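Local structure of interphotoreceptor retinoid-binding protein (Xenopus laevis, 1J7X) at residues A[142-147]-A[206-211]; A[217-222]-A[269-274]; A[231-236]-A[280-285]. The protein probably binds retinoids and carries them through the matrix between the photoreceptors and their supporting pigment epithelium. One frame throughout, in Å; residues are numbered along the deposited sequence.

Interaction 1 (A[142-147]-A[206-211])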
loop_
_atom_site.group_PDB
_atom_site.type_symbol
_atom_site.label_atom_id
_atom_site.label_comp_id
_atom_site.label_asym_id
_atom_site.label_seq_id
_atom_site.Cartn_x
_atom_site.Cartn_y
_atom_site.Cartn_z
ATOM N N ASN A 142 -3.007 -18.860 -16.180
ATOM C CA ASN A 142 -2.734 -18.351 -14.821
ATOM C C ASN A 142 -1.610 -17.302 -14.923
ATOM O O ASN A 142 -0.823 -17.292 -15.904
ATOM C CB ASN A 142 -2.242 -19.479 -13.939
ATOM C CG ASN A 142 -3.338 -20.412 -13.560
ATOM O OD1 ASN A 142 -4.237 -20.061 -12.791
ATOM N ND2 ASN A 142 -3.281 -21.619 -14.124
ATOM N N LEU A 143 -1.594 -16.360 -13.997
ATOM C CA LEU A 143 -0.603 -15.278 -14.032
ATOM C C LEU A 143 0.015 -15.073 -12.672
ATOM O O LEU A 143 -0.652 -15.036 -11.663
ATOM C CB LEU A 143 -1.275 -13.975 -14.454
ATOM C CG LEU A 143 -0.381 -12.731 -14.415
ATOM C CD1 LEU A 143 0.687 -12.860 -15.514
ATOM C CD2 LEU A 143 -1.087 -11.416 -14.658
ATOM N N ILE A 144 1.308 -14.950 -12.663
ATOM C CA ILE A 144 2.095 -14.675 -11.459
ATOM C C ILE A 144 2.580 -13.280 -11.562
ATOM O O ILE A 144 3.349 -12.999 -12.467
ATOM C CB ILE A 144 3.300 -15.624 -11.297
ATOM C CG1 ILE A 144 2.796 -17.044 -10.965
ATOM C CG2 ILE A 144 4.165 -15.191 -10.195
ATOM C CD1 ILE A 144 1.749 -17.574 -11.861
ATOM N N ILE A 145 2.220 -12.390 -10.656
ATOM C CA ILE A 145 2.688 -11.016 -10.672
ATOM C C ILE A 145 3.712 -10.919 -9.544
ATOM O O ILE A 145 3.375 -11.117 -8.356
ATOM C CB ILE A 145 1.489 -10.042 -10.451
ATOM C CG1 ILE A 145 0.353 -10.277 -11.436
ATOM C CG2 ILE A 145 2.019 -8.570 -10.419
ATOM C CD1 ILE A 145 -0.800 -9.294 -11.203
ATOM N N ASP A 146 4.965 -10.704 -9.925
ATOM C CA ASP A 146 6.069 -10.667 -9.019
ATOM C C ASP A 146 6.357 -9.230 -8.472
ATOM O O ASP A 146 6.833 -8.384 -9.193
ATOM C CB ASP A 146 7.306 -11.191 -9.690
ATOM C CG ASP A 146 8.405 -11.472 -8.722
ATOM O OD1 ASP A 146 8.329 -11.073 -7.526
ATOM O OD2 ASP A 146 9.374 -12.157 -9.139
ATOM N N LEU A 147 5.979 -8.921 -7.201
ATOM C CA LEU A 147 6.227 -7.650 -6.630
ATOM C C LEU A 147 7.258 -7.671 -5.543
ATOM O O LEU A 147 7.387 -6.732 -4.710
ATOM C CB LEU A 147 4.887 -7.111 -6.030
ATOM C CG LEU A 147 3.801 -6.940 -7.023
ATOM C CD1 LEU A 147 2.363 -6.429 -6.251
ATOM C CD2 LEU A 147 4.183 -6.060 -8.173
ATOM N N TYR A 206 -1.665 -14.914 -9.018
ATOM C CA TYR A 206 -0.792 -15.093 -7.866
ATOM C C TYR A 206 0.212 -13.959 -7.722
ATOM O O TYR A 206 0.963 -13.697 -8.642
ATOM C CB TYR A 206 -0.107 -16.415 -7.982
ATOM C CG TYR A 206 -1.101 -17.537 -8.124
ATOM C CD1 TYR A 206 -1.625 -17.870 -9.367
ATOM C CD2 TYR A 206 -1.604 -18.218 -6.997
ATOM C CE1 TYR A 206 -2.606 -18.859 -9.532
ATOM C CE2 TYR A 206 -2.490 -19.209 -7.134
ATOM C CZ TYR A 206 -3.047 -19.519 -8.408
ATOM O OH TYR A 206 -4.032 -20.493 -8.467
ATOM N N VAL A 207 0.159 -13.195 -6.594
ATOM C CA VAL A 207 1.022 -12.050 -6.365
ATOM C C VAL A 207 2.085 -12.369 -5.381
ATOM O O VAL A 207 1.784 -12.857 -4.295
ATOM C CB VAL A 207 0.216 -10.868 -5.854
ATOM C CG1 VAL A 207 1.084 -9.700 -5.697
ATOM C CG2 VAL A 207 -0.904 -10.563 -6.839
ATOM N N LEU A 208 3.329 -12.222 -5.763
ATOM C CA LEU A 208 4.484 -12.521 -4.948
ATOM C C LEU A 208 4.895 -11.282 -4.198
ATOM O O LEU A 208 5.115 -10.207 -4.788
ATOM C CB LEU A 208 5.662 -13.041 -5.786
ATOM C CG LEU A 208 5.376 -14.177 -6.770
ATOM C CD1 LEU A 208 6.717 -14.670 -7.305
ATOM C CD2 LEU A 208 4.581 -15.268 -6.226
ATOM N N THR A 209 5.126 -11.415 -2.870
ATOM C CA THR A 209 5.555 -10.303 -2.075
ATOM C C THR A 209 6.776 -10.584 -1.228
ATOM O O THR A 209 7.043 -11.745 -0.917
ATOM C CB THR A 209 4.417 -9.872 -1.063
ATOM O OG1 THR A 209 4.156 -11.032 -0.224
ATOM C CG2 THR A 209 3.160 -9.433 -1.840
ATOM N N SER A 210 7.464 -9.539 -0.849
ATOM C CA SER A 210 8.626 -9.567 0.055
ATOM C C SER A 210 8.498 -8.457 1.089
ATOM O O SER A 210 7.708 -7.519 0.947
ATOM C CB SER A 210 10.003 -9.380 -0.663
ATOM O OG SER A 210 10.278 -8.088 -1.061
ATOM N N HIS A 211 9.420 -8.488 2.087
ATOM C CA HIS A 211 9.519 -7.440 3.049
ATOM C C HIS A 211 9.905 -6.124 2.441
ATOM O O HIS A 211 9.768 -5.107 3.083
ATOM C CB HIS A 211 10.525 -7.783 4.126
ATOM C CG HIS A 211 11.941 -7.908 3.615
ATOM N ND1 HIS A 211 12.864 -6.880 3.726
ATOM C CD2 HIS A 211 12.603 -8.944 3.052
ATOM C CE1 HIS A 211 14.005 -7.262 3.179
ATOM N NE2 HIS A 211 13.864 -8.494 2.738
#
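The carbonyl oxygen of Ile145 is gripped twice from the neighbouring strand: Leu208 N gives it a nearly straight hydrogen bond of 2.8 Å that runs almost along the C=O axis, and Val207 CA adds a CA-H...O contact at 3.2 Å. One step earlier Tyr206 O is held in the same way, by Ile145 N at 2.7 Å and by the CA-H of Ile144. Tyr206 N bonds back to Leu143 O, and the ladder ends where Leu147 N reaches Leu208 O with a more bent geometry (144° at the hydrogen). This alternation is the signature of parallel beta pairing, and the strand axes diverge by only 19°.

Side chains alternate between the two faces of the sheet. On the one with Ile144, Tyr206, Asp146 and Leu208, the CG2 branch of Ile144 crosses obliquely against Leu208 CG at 3.8 Å. Tyr206 lies alongside Asn142, pointing the same way, so that Asn142 OD1 meets the ring at its edge, 3.8 Å from Tyr206 CE1. Asp146 OD1 rests on Leu208 CB, while its OD2 is taken by Tyr110 and by a salt bridge to Arg148. On the Ile145 and Val207 face, Leu147 CD1 presses on Val207 CG1 at 3.6 Å.

The pair sits in the middle of a mixed sheet, with strand 108-112 beyond 142-146 and strand 231-234 beyond 204-209. Helix 287-296 packs through Ile294 and Ile295 on Tyr206, and Phe220 of helix 216-226 lies on the side of Ile145 and Leu147.

Interaction 2 (A[217-222]-A[269-274])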
loop_
_atom_site.group_PDB
_atom_site.type_symbol
_atom_site.label_atom_id
_atom_site.label_comp_id
_atom_site.label_asym_id
_atom_site.label_seq_id
_atom_site.Cartn_x
_atom_site.Cartn_y
_atom_site.Cartn_z
ATOM N N ALA A 217 2.745 -0.707 -4.202
ATOM C CA ALA A 217 2.764 -2.159 -4.426
ATOM C C ALA A 217 1.978 -2.918 -3.352
ATOM O O ALA A 217 1.364 -3.920 -3.643
ATOM C CB ALA A 217 4.224 -2.658 -4.557
ATOM N N GLU A 218 2.103 -2.454 -2.119
ATOM C CA GLU A 218 1.350 -3.066 -1.011
ATOM C C GLU A 218 -0.178 -2.884 -1.180
ATOM O O GLU A 218 -0.927 -3.782 -1.017
ATOM C CB GLU A 218 1.831 -2.445 0.320
ATOM C CG GLU A 218 3.292 -2.702 0.657
ATOM C CD GLU A 218 3.690 -2.149 2.055
ATOM O OE1 GLU A 218 3.314 -2.827 3.128
ATOM O OE2 GLU A 218 4.281 -1.050 2.133
ATOM N N GLU A 219 -0.526 -1.670 -1.631
ATOM C CA GLU A 219 -1.929 -1.348 -1.885
ATOM C C GLU A 219 -2.485 -2.208 -2.917
ATOM O O GLU A 219 -3.571 -2.773 -2.762
ATOM C CB GLU A 219 -2.132 0.100 -2.230
ATOM C CG GLU A 219 -2.081 1.009 -1.022
ATOM C CD GLU A 219 -2.371 2.518 -1.351
ATOM O OE1 GLU A 219 -3.135 2.771 -2.304
ATOM O OE2 GLU A 219 -1.803 3.393 -0.587
ATOM N N PHE A 220 -1.704 -2.406 -3.984
ATOM C CA PHE A 220 -2.128 -3.320 -5.118
ATOM C C PHE A 220 -2.321 -4.714 -4.651
ATOM O O PHE A 220 -3.384 -5.377 -4.933
ATOM C CB PHE A 220 -1.145 -3.249 -6.314
ATOM C CG PHE A 220 -1.516 -4.130 -7.423
ATOM C CD1 PHE A 220 -2.388 -3.745 -8.358
ATOM C CD2 PHE A 220 -0.925 -5.399 -7.564
ATOM C CE1 PHE A 220 -2.820 -4.700 -9.343
ATOM C CE2 PHE A 220 -1.251 -6.207 -8.557
ATOM C CZ PHE A 220 -2.189 -5.874 -9.449
ATOM N N ALA A 221 -1.315 -5.222 -3.918
ATOM C CA ALA A 221 -1.377 -6.601 -3.389
ATOM C C ALA A 221 -2.595 -6.765 -2.401
ATOM O O ALA A 221 -3.379 -7.749 -2.419
ATOM C CB ALA A 221 -0.093 -7.026 -2.653
ATOM N N TYR A 222 -2.652 -5.792 -1.522
ATOM C CA TYR A 222 -3.771 -5.802 -0.506
ATOM C C TYR A 222 -5.158 -5.859 -1.178
ATOM O O TYR A 222 -6.017 -6.705 -0.855
ATOM C CB TYR A 222 -3.661 -4.603 0.424
ATOM C CG TYR A 222 -4.716 -4.618 1.486
ATOM C CD1 TYR A 222 -4.600 -5.400 2.623
ATOM C CD2 TYR A 222 -5.889 -3.909 1.272
ATOM C CE1 TYR A 222 -5.689 -5.426 3.592
ATOM C CE2 TYR A 222 -6.974 -3.983 2.203
ATOM C CZ TYR A 222 -6.817 -4.721 3.369
ATOM O OH TYR A 222 -7.840 -4.791 4.283
ATOM N N ASP A 269 -13.481 -3.424 5.877
ATOM C CA ASP A 269 -12.438 -3.489 6.835
ATOM C C ASP A 269 -11.509 -2.287 6.736
ATOM O O ASP A 269 -11.113 -1.911 5.645
ATOM C CB ASP A 269 -11.646 -4.748 6.673
ATOM C CG ASP A 269 -12.484 -6.007 6.890
ATOM O OD1 ASP A 269 -13.357 -5.973 7.747
ATOM O OD2 ASP A 269 -12.334 -7.047 6.217
ATOM N N TYR A 270 -11.127 -1.712 7.902
ATOM C CA TYR A 270 -10.132 -0.654 7.915
ATOM C C TYR A 270 -8.733 -1.267 7.903
ATOM O O TYR A 270 -8.380 -2.084 8.781
ATOM C CB TYR A 270 -10.246 0.169 9.244
ATOM C CG TYR A 270 -11.425 1.074 9.282
ATOM C CD1 TYR A 270 -12.733 0.551 9.339
ATOM C CD2 TYR A 270 -11.252 2.406 9.247
ATOM C CE1 TYR A 270 -13.829 1.418 9.386
ATOM C CE2 TYR A 270 -12.341 3.280 9.249
ATOM C CZ TYR A 270 -13.610 2.773 9.370
ATOM O OH TYR A 270 -14.778 3.540 9.413
ATOM N N TRP A 271 -7.946 -0.955 6.918
ATOM C CA TRP A 271 -6.585 -1.454 6.901
ATOM C C TRP A 271 -5.653 -0.559 7.646
ATOM O O TRP A 271 -5.479 0.634 7.289
ATOM C CB TRP A 271 -6.152 -1.569 5.438
ATOM C CG TRP A 271 -4.909 -2.369 5.286
ATOM C CD1 TRP A 271 -4.392 -3.278 6.097
ATOM C CD2 TRP A 271 -3.975 -2.193 4.209
ATOM N NE1 TRP A 271 -3.140 -3.689 5.616
ATOM C CE2 TRP A 271 -2.917 -3.062 4.420
ATOM C CE3 TRP A 271 -3.957 -1.403 3.069
ATOM C CZ2 TRP A 271 -1.877 -3.180 3.528
ATOM C CZ3 TRP A 271 -2.866 -1.574 2.145
ATOM C CH2 TRP A 271 -1.888 -2.409 2.415
ATOM N N LEU A 272 -5.032 -1.063 8.686
ATOM C CA LEU A 272 -4.106 -0.290 9.459
ATOM C C LEU A 272 -2.613 -0.365 8.935
ATOM O O LEU A 272 -1.678 0.071 9.596
ATOM C CB LEU A 272 -4.155 -0.715 10.892
ATOM C CG LEU A 272 -5.484 -0.457 11.601
ATOM C CD1 LEU A 272 -6.008 0.941 11.305
ATOM C CD2 LEU A 272 -6.475 -1.438 11.216
ATOM N N GLY A 273 -2.428 -1.017 7.799
ATOM C CA GLY A 273 -1.117 -1.143 7.223
ATOM C C GLY A 273 -0.226 -1.969 8.090
ATOM O O GLY A 273 -0.625 -2.889 8.721
ATOM N N GLY A 274 0.991 -1.590 8.155
ATOM C CA GLY A 274 1.945 -2.386 8.939
ATOM C C GLY A 274 2.429 -3.607 8.143
ATOM O O GLY A 274 3.234 -4.366 8.689
#
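Helix 216-226 supplies one side and an irregular loop the other, and their backbones stay well apart: Glu218 CA and Gly273 CA, a nearest pair, are 8.8 Å from each other. Two long aromatic side chains fill the gap. In both Tyr222 and Trp271 CG is anti to the backbone N (chi1 -177° and -166°), so the rings reach out from opposite sides and slide over one another head to tail.

The stack is face to face, the Tyr222 ring and the five-membered ring of Trp271 having centroids 3.8 Å apart and planes only 6° from parallel. Tyr222 CD1 comes closest, 3.4 Å from Trp271 CE2. At one end Tyr222 CB lies over the six-membered ring as a CH-pi donor; at the other, Tyr222 OH reaches back above Trp271 CB. The second indole face carries Gly273 CA of its own loop, 3.7 Å above the plane and toward the rim. The leading edge of the indole abuts the helix, with Trp271 CZ3 4.1 Å from Glu219 CA, and Phe263 meets Trp271 edge to face.

Dispersion between flat, nearly parallel rings therefore carries the contact. The polar ties are indirect: Asp265 accepts a hydrogen bond from Tyr222 OH through OD2 and one from Asp269 N through OD1, joining both segments and steadying the phenol, which its negative charge may also polarise.

Interaction 3 (A[231-236]-A[280-285]); sequences TIIGEI and AIVLAD
The carboxylate of Glu235 is the flat group that matters, and one of its faces is occupied by Ala284. Ala284 N comes down on Glu235 OE2 from 57° above the carboxylate plane, making a hydrogen bond of 2.9 Å, and on the same face the methyl Ala284 CB sits 3.4 Å from that oxygen. The other oxygen, Glu235 OE1, receives the backbone N-H of His211. With CG anti to the carbonyl carbon, Glu235 CG lies 3.4 Å from Val282 O, and the chain, extended beyond CG, carries the carboxylate on to Ala284.

Before this point the segments pair as parallel strands. Ala280 N bonds to Ile232 O, and Gly234 N returns the bond to Ala280 O at 2.9 Å, both nearly along the carbonyl axes. The third rung is distorted: Val282 N meets Gly234 O at 3.0 Å from 42° above the carbonyl plane, and Val282 O is crowded to 2.9 Å from Gly234 O, acceptor against acceptor. Gly234 turns here with backbone angles (phi 138°) at which a CB would collide with the preceding carbonyl, so the site calls for glycine. Ile233 and Val282 point the same way and touch through their CG2 methyls at 4.0 Å, on the side where Ala287, Lys290 and Ala291 of helix 287-296 cover Ile233.

Once the regular ladder stops, a side chain takes over from the backbone. Glu235 bridges two main-chain N-H groups, His211 and Ala284, and their dipoles would be expected to favour its ionised form.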
loop_
_atom_site.group_PDB
_atom_site.type_symbol
_atom_site.label_atom_id
_atom_site.label_comp_id
_atom_site.label_asym_id
_atom_site.label_seq_id
_atom_site.Cartn_x
_atom_site.Cartn_y
_atom_site.Cartn_z
ATOM N N THR A 231 -4.289 -14.754 -4.984
ATOM C CA THR A 231 -3.642 -15.342 -3.834
ATOM C C THR A 231 -2.296 -14.616 -3.652
ATOM O O THR A 231 -1.526 -14.468 -4.614
ATOM C CB THR A 231 -3.430 -16.818 -4.052
ATOM O OG1 THR A 231 -4.668 -17.504 -4.293
ATOM C CG2 THR A 231 -2.767 -17.461 -2.847
ATOM N N ILE A 232 -2.036 -14.111 -2.427
ATOM C CA ILE A 232 -0.817 -13.432 -2.143
ATOM C C ILE A 232 0.173 -14.446 -1.544
ATOM O O ILE A 232 -0.117 -15.154 -0.568
ATOM C CB ILE A 232 -1.057 -12.320 -1.112
ATOM C CG1 ILE A 232 -2.250 -11.445 -1.517
ATOM C CG2 ILE A 232 0.106 -11.435 -0.938
ATOM C CD1 ILE A 232 -2.069 -10.913 -3.013
ATOM N N ILE A 233 1.395 -14.442 -2.042
ATOM C CA ILE A 233 2.437 -15.425 -1.631
ATOM C C ILE A 233 3.756 -14.746 -1.349
ATOM O O ILE A 233 4.265 -13.958 -2.161
ATOM C CB ILE A 233 2.620 -16.484 -2.738
ATOM C CG1 ILE A 233 1.282 -17.061 -3.072
ATOM C CG2 ILE A 233 3.705 -17.537 -2.332
ATOM C CD1 ILE A 233 1.373 -17.946 -4.339
ATOM N N GLY A 234 4.326 -15.040 -0.150
ATOM C CA GLY A 234 5.636 -14.512 0.137
ATOM C C GLY A 234 5.726 -14.006 1.559
ATOM O O GLY A 234 5.207 -14.668 2.437
ATOM N N GLU A 235 6.462 -12.921 1.739
ATOM C CA GLU A 235 6.697 -12.362 3.059
ATOM C C GLU A 235 5.670 -11.254 3.388
ATOM O O GLU A 235 5.130 -10.583 2.529
ATOM C CB GLU A 235 8.065 -11.807 3.167
ATOM C CG GLU A 235 9.163 -12.846 2.857
ATOM C CD GLU A 235 10.514 -12.240 2.717
ATOM O OE1 GLU A 235 10.664 -11.001 2.446
ATOM O OE2 GLU A 235 11.521 -13.024 2.735
ATOM N N ILE A 236 5.557 -10.941 4.673
ATOM C CA ILE A 236 4.752 -9.803 5.091
ATOM C C ILE A 236 5.508 -8.571 4.556
ATOM O O ILE A 236 6.761 -8.494 4.596
ATOM C CB ILE A 236 4.686 -9.734 6.649
ATOM C CG1 ILE A 236 3.904 -10.888 7.136
ATOM C CG2 ILE A 236 4.107 -8.483 7.092
ATOM C CD1 ILE A 236 4.148 -11.205 8.643
ATOM N N ALA A 280 -0.213 -17.266 1.620
ATOM C CA ALA A 280 0.798 -18.330 1.768
ATOM C C ALA A 280 2.124 -17.696 2.148
ATOM O O ALA A 280 2.839 -17.131 1.304
ATOM C CB ALA A 280 0.910 -19.175 0.489
ATOM N N ILE A 281 2.441 -17.706 3.434
ATOM C CA ILE A 281 3.609 -17.133 3.958
ATOM C C ILE A 281 4.794 -18.022 3.740
ATOM O O ILE A 281 4.766 -19.172 4.232
ATOM C CB ILE A 281 3.450 -16.778 5.444
ATOM C CG1 ILE A 281 2.400 -15.677 5.634
ATOM C CG2 ILE A 281 4.710 -16.308 5.977
ATOM C CD1 ILE A 281 2.077 -15.297 7.075
ATOM N N VAL A 282 5.775 -17.539 3.011
ATOM C CA VAL A 282 7.053 -18.203 2.743
ATOM C C VAL A 282 8.093 -17.157 2.606
ATOM O O VAL A 282 7.851 -15.958 2.432
ATOM C CB VAL A 282 7.018 -19.112 1.499
ATOM C CG1 VAL A 282 5.952 -20.097 1.601
ATOM C CG2 VAL A 282 6.702 -18.320 0.273
ATOM N N LEU A 283 9.377 -17.553 2.713
ATOM C CA LEU A 283 10.442 -16.571 2.526
ATOM C C LEU A 283 10.397 -16.171 0.986
ATOM O O LEU A 283 9.949 -16.958 0.131
ATOM C CB LEU A 283 11.827 -17.199 2.841
ATOM C CG LEU A 283 12.322 -16.994 4.299
ATOM C CD1 LEU A 283 11.315 -17.464 5.168
ATOM C CD2 LEU A 283 13.616 -17.838 4.568
ATOM N N ALA A 284 10.845 -14.969 0.730
ATOM C CA ALA A 284 10.762 -14.368 -0.643
ATOM C C ALA A 284 11.357 -15.267 -1.725
ATOM O O ALA A 284 10.733 -15.504 -2.713
ATOM C CB ALA A 284 11.436 -13.049 -0.630
ATOM N N ASP A 285 12.475 -15.904 -1.432
ATOM C CA ASP A 285 13.097 -16.829 -2.400
ATOM C C ASP A 285 12.265 -18.038 -2.725
ATOM O O ASP A 285 12.498 -18.718 -3.730
ATOM C CB ASP A 285 14.438 -17.287 -1.902
ATOM C CG ASP A 285 15.388 -16.223 -1.718
ATOM O OD1 ASP A 285 15.416 -15.279 -2.525
ATOM O OD2 ASP A 285 16.220 -16.240 -0.753
#

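How the interactions relate
Following the chain, interaction 1 closes first, bringing 206-211 back beside 142-147 after 58 intervening residues. The chain then enters helix 216-226, which opens interaction 2, and strand 231-234, which opens interaction 3. Interaction 2 closes at 269-274 before interaction 3 closes at 280-285, so these two loops cross, both in series with interaction 1. Interactions 1 and 3 belong to one mixed sheet: Ile233 joins them by probable backbone hydrogen bonds, its N to Val207 O and its O from Thr209 N, with strand 280-281 at one edge of the sheet within this chain, beyond 231-234. The helix between packs on this sheet through Phe220 and Ala221, while its Tyr222 side ties it to the loop following strand 254-265.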